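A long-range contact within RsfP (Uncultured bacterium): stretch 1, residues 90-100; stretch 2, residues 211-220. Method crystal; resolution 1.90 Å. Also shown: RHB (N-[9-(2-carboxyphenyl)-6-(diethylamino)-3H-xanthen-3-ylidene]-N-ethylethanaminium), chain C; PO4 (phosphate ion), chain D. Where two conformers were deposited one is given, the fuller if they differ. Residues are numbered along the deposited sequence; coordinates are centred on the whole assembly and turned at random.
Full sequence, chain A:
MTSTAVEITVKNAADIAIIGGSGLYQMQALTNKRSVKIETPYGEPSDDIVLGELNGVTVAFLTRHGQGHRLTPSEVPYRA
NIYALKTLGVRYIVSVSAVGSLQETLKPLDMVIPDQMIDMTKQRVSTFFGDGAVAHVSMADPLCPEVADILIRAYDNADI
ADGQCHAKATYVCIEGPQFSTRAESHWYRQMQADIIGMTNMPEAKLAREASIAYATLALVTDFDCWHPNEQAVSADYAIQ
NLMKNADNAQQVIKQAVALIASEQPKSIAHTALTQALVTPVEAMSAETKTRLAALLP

Stretch 1 90-100: VRYIVSVSAVG
Stretch 2 211-220: SIAYATLALV

Residues 92-100 and 213-220 form neighbouring parallel β-strands in one chain, although no two touching residues lie closer than 119 positions in sequence. The N-to-C directions diverge by 38°, the axes approach to 4.5 Å, and the contact buries 858 Å² summed over both sides. Register is fixed by eight parallel bridges, running without a break from Tyr92 with Ala213 to Val99 with Val220; paired CA atoms lie 4.7 to 5.3 Å apart, the widest being Val94 CA to Ala215 CA. Phi from -73° to -144° and psi from 105° to 169° keep both strands extended.

The ladder follows the parallel pattern, in which every second residue of each strand offers both its N and its O to the partner. It opens from the loop, where Ala213 N donates to Arg91 O at 3.0 Å and 154°, the least linear bond of the series. Ile93 N then donates to Ala213 O (2.7 Å), and Ala215 N to Ile93 O (3.1 Å). Ser95 N reaches Ala215 O at 2.9 Å with a nearly linear N-H...O angle of 177°, while Leu217 N meets Ser95 O at 2.7 Å. Ser97 N to Leu217 O (3.0 Å), Leu219 N to Ser97 O (2.8 Å) and Val99 N to Leu219 O (2.8 Å) complete the series. CA-H...O contacts accompany the ladder, the shortest from Ala218 CA to Ser97 O at 3.2 Å. Beyond the last bond, Val99 O and Leu219 O stand 3.5 Å apart; both are acceptors, so no hydrogen bond joins them. The intervening amides of stretch 1 make no bond to stretch 2; of these, Ala98 N donates to phosphate O2 at 2.9 Å and 174°.

One face carries Tyr92, Val94, Val96 and Ala98 beside Ala213, Ala215, Leu217 and Leu219. Tyr92 (chi1 m, chi2 -81°) brings CD1 within 3.9 Å of Ala213 CB. Both valines are t: Val94 CG1 lies 4.2 Å from Leu217 CB, and Val96 CG1 lies 3.9 Å from Leu219 CD1. Leu217 is t,p and Leu219 m,t. The carbon contacts make no polar demand, and Tyr92 OH is hydrogen-bonded elsewhere in the structure.

The other face mixes apolar and hydroxyl groups. Ile93 (m,t) places CG1 3.6 Å from CG2 of Ile212 (m,t), whose CA-to-CB bond points toward stretch 1; Ile93 CG2 lies 3.7 Å from Tyr214 CD2. Tyr214 (chi1 t, chi2 -81°) carries its OH to 3.2 Å from Ser95 CB and 3.4 Å from Ser95 OG. Within stretch 1, Ser97 OG (chi1 m) donates to Ser95 OG (chi1 152°, t) at 3.0 Å. Both serine hydroxyls, Tyr214 OH and Thr216 OG1 (chi1 m) also find hydrogen-bond partners elsewhere in the structure. Farther along, Val99 (m) sets CG2 3.9 Å from Ala218 CB and 4.1 Å from Val220 CG2 (Val220 is t), returning this face to apolar packing.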

# COMPACT_ATOMS: atom_id res chain seq x y z
N VAL A 90 22.63 -12.17 -17.76
CA VAL A 90 21.83 -11.21 -18.52
C VAL A 90 22.21 -9.81 -18.06
O VAL A 90 22.32 -9.53 -16.86
CB VAL A 90 20.32 -11.47 -18.27
CG1 VAL A 90 19.42 -10.36 -18.81
CG2 VAL A 90 19.96 -12.85 -18.88
N ARG A 91 22.44 -8.95 -19.03
CA ARG A 91 22.83 -7.57 -18.80
C ARG A 91 21.70 -6.66 -19.26
O ARG A 91 21.65 -5.50 -18.87
CB ARG A 91 24.11 -7.29 -19.61
CG ARG A 91 25.29 -8.13 -19.12
CD ARG A 91 26.47 -8.07 -20.07
NE ARG A 91 26.84 -6.70 -20.31
CZ ARG A 91 26.97 -6.14 -21.50
NH1 ARG A 91 26.83 -6.83 -22.61
NH2 ARG A 91 27.25 -4.87 -21.54
N TYR A 92 20.82 -7.20 -20.11
CA TYR A 92 19.71 -6.39 -20.65
C TYR A 92 18.43 -7.16 -20.59
O TYR A 92 18.38 -8.28 -21.01
CB TYR A 92 19.89 -5.98 -22.12
CG TYR A 92 21.23 -5.23 -22.39
CD1 TYR A 92 21.36 -3.85 -22.13
CD2 TYR A 92 22.35 -5.94 -22.82
CE1 TYR A 92 22.57 -3.18 -22.38
CE2 TYR A 92 23.59 -5.30 -23.06
CZ TYR A 92 23.67 -3.93 -22.86
OH TYR A 92 24.87 -3.31 -23.10
N ILE A 93 17.37 -6.54 -20.03
CA ILE A 93 15.99 -7.13 -20.05
C ILE A 93 15.04 -6.21 -20.79
O ILE A 93 15.02 -5.00 -20.54
CB ILE A 93 15.42 -7.33 -18.61
CG1 ILE A 93 16.26 -8.41 -17.92
CG2 ILE A 93 13.94 -7.76 -18.66
CD1 ILE A 93 15.93 -8.56 -16.42
N VAL A 94 14.25 -6.80 -21.70
CA VAL A 94 13.09 -6.14 -22.24
C VAL A 94 11.87 -6.85 -21.66
O VAL A 94 11.62 -8.01 -21.90
CB VAL A 94 13.01 -6.16 -23.79
CG1 VAL A 94 11.74 -5.42 -24.27
CG2 VAL A 94 14.25 -5.44 -24.35
N SER A 95 11.05 -6.09 -20.97
CA SER A 95 9.79 -6.61 -20.39
C SER A 95 8.70 -6.24 -21.41
O SER A 95 8.60 -5.09 -21.87
CB SER A 95 9.49 -5.80 -19.10
OG SER A 95 8.05 -5.80 -18.91
N VAL A 96 7.89 -7.19 -21.75
CA VAL A 96 6.88 -6.97 -22.73
C VAL A 96 5.57 -7.17 -22.02
O VAL A 96 5.31 -8.29 -21.56
CB VAL A 96 7.00 -7.92 -23.93
CG1 VAL A 96 5.86 -7.58 -24.90
CG2 VAL A 96 8.40 -7.80 -24.60
N SER A 97 4.80 -6.09 -21.85
CA SER A 97 3.64 -6.11 -20.95
C SER A 97 2.36 -5.51 -21.54
O SER A 97 2.41 -4.45 -22.19
CB SER A 97 3.99 -5.29 -19.74
OG SER A 97 5.07 -5.96 -19.15
N ALA A 98 1.22 -6.15 -21.22
CA ALA A 98 -0.07 -5.66 -21.69
C ALA A 98 -0.44 -4.54 -20.72
O ALA A 98 -0.23 -4.69 -19.46
CB ALA A 98 -1.14 -6.76 -21.64
N VAL A 99 -0.95 -3.43 -21.25
CA VAL A 99 -1.36 -2.32 -20.38
C VAL A 99 -2.70 -1.75 -20.82
O VAL A 99 -3.21 -1.98 -21.95
CB VAL A 99 -0.33 -1.14 -20.34
CG1 VAL A 99 0.98 -1.62 -19.71
CG2 VAL A 99 -0.20 -0.48 -21.73
N GLY A 100 -3.31 -1.05 -19.88
CA GLY A 100 -4.47 -0.24 -20.20
C GLY A 100 -4.06 1.17 -20.46
O GLY A 100 -3.11 1.66 -19.88
N SER A 211 21.66 -5.04 -10.92
CA SER A 211 22.53 -4.35 -11.90
C SER A 211 22.23 -4.76 -13.37
O SER A 211 23.14 -4.89 -14.18
CB SER A 211 24.02 -4.61 -11.54
OG SER A 211 24.32 -4.08 -10.24
N ILE A 212 20.96 -4.95 -13.71
CA ILE A 212 20.56 -5.32 -15.08
C ILE A 212 19.75 -4.19 -15.69
O ILE A 212 18.82 -3.69 -15.06
CB ILE A 212 19.68 -6.58 -15.08
CG1 ILE A 212 20.39 -7.77 -14.46
CG2 ILE A 212 19.18 -6.90 -16.50
CD1 ILE A 212 19.50 -9.02 -14.18
N ALA A 213 20.08 -3.79 -16.91
CA ALA A 213 19.39 -2.72 -17.58
C ALA A 213 18.05 -3.25 -17.98
O ALA A 213 17.92 -4.36 -18.45
CB ALA A 213 20.21 -2.25 -18.81
N TYR A 214 17.01 -2.46 -17.75
CA TYR A 214 15.66 -2.98 -17.82
C TYR A 214 14.82 -1.89 -18.41
O TYR A 214 14.85 -0.73 -17.94
CB TYR A 214 15.13 -3.35 -16.43
CG TYR A 214 13.65 -3.80 -16.35
CD1 TYR A 214 12.61 -2.82 -16.34
CD2 TYR A 214 13.33 -5.13 -16.20
CE1 TYR A 214 11.28 -3.19 -16.27
CE2 TYR A 214 11.99 -5.54 -16.13
CZ TYR A 214 10.97 -4.56 -16.15
OH TYR A 214 9.64 -4.97 -16.00
N ALA A 215 14.06 -2.24 -19.46
CA ALA A 215 13.07 -1.31 -20.01
C ALA A 215 11.82 -2.06 -20.47
O ALA A 215 11.82 -3.30 -20.57
CB ALA A 215 13.63 -0.40 -21.12
N THR A 216 10.76 -1.32 -20.78
CA THR A 216 9.44 -1.98 -20.97
C THR A 216 8.93 -1.64 -22.38
O THR A 216 9.00 -0.49 -22.80
CB THR A 216 8.43 -1.47 -19.92
OG1 THR A 216 8.87 -1.97 -18.61
CG2 THR A 216 7.01 -2.04 -20.19
N LEU A 217 8.49 -2.66 -23.09
CA LEU A 217 7.68 -2.46 -24.28
C LEU A 217 6.18 -2.76 -23.88
O LEU A 217 5.81 -3.92 -23.67
CB LEU A 217 8.15 -3.44 -25.38
CG LEU A 217 7.33 -3.48 -26.68
CD1 LEU A 217 7.44 -2.13 -27.36
CD2 LEU A 217 7.82 -4.58 -27.62
N ALA A 218 5.37 -1.70 -23.74
CA ALA A 218 3.98 -1.85 -23.29
C ALA A 218 3.05 -1.95 -24.50
O ALA A 218 3.21 -1.20 -25.47
CB ALA A 218 3.60 -0.69 -22.39
N LEU A 219 2.12 -2.87 -24.43
CA LEU A 219 1.17 -3.13 -25.49
C LEU A 219 -0.21 -2.71 -24.98
O LEU A 219 -0.74 -3.28 -24.05
CB LEU A 219 1.14 -4.64 -25.78
CG LEU A 219 2.52 -5.34 -25.88
CD1 LEU A 219 2.32 -6.81 -26.24
CD2 LEU A 219 3.36 -4.62 -26.92
N VAL A 220 -0.76 -1.70 -25.60
CA VAL A 220 -2.05 -1.17 -25.23
C VAL A 220 -3.16 -2.10 -25.65
O VAL A 220 -3.40 -2.39 -26.85
CB VAL A 220 -2.28 0.28 -25.76
CG1 VAL A 220 -3.63 0.75 -25.26
CG2 VAL A 220 -1.12 1.22 -25.31
O2 RHB C . -9.30 -3.86 -22.13
C26 RHB C . -9.49 -4.94 -22.73
C19 RHB C . -8.70 -6.12 -22.23
C14 RHB C . -8.08 -6.00 -21.01
C15 RHB C . -7.34 -7.07 -20.50
C16 RHB C . -7.18 -8.24 -21.23
C17 RHB C . -7.78 -8.36 -22.47
C18 RHB C . -8.53 -7.29 -22.96
C9 RHB C . -8.26 -4.79 -20.18
C8 RHB C . -9.58 -4.13 -20.10
C13 RHB C . -10.61 -4.66 -20.86
C12 RHB C . -11.86 -4.07 -20.84
C11 RHB C . -12.10 -2.95 -20.04
N1 RHB C . -13.42 -2.42 -20.09
C35 RHB C . -14.41 -3.45 -19.70
C36 RHB C . -15.16 -3.98 -20.90
C22 RHB C . -13.61 -1.23 -19.23
C23 RHB C . -14.94 -1.30 -18.50
C10 RHB C . -11.05 -2.41 -19.27
C7 RHB C . -9.76 -3.01 -19.28
O1 RHB C . -8.68 -2.50 -18.54
C1 RHB C . -7.41 -3.10 -18.56
C2 RHB C . -7.16 -4.23 -19.36
C6 RHB C . -6.34 -2.60 -17.80
C5 RHB C . -5.10 -3.26 -17.90
C4 RHB C . -4.87 -4.37 -18.69
C3 RHB C . -5.92 -4.86 -19.43
N2 RHB C . -4.03 -2.86 -17.12
C24 RHB C . -4.71 -2.44 -15.92
C25 RHB C . -4.01 -3.10 -14.77
C33 RHB C . -3.37 -4.09 -16.67
C34 RHB C . -2.71 -4.83 -17.82
O3 RHB C . -10.26 -5.03 -23.73
P PO4 D . 1.54 -8.50 -18.09
O1 PO4 D . 0.10 -8.75 -17.76
O2 PO4 D . 1.54 -8.48 -19.60
O3 PO4 D . 1.86 -7.19 -17.47
O4 PO4 D . 2.47 -9.59 -17.59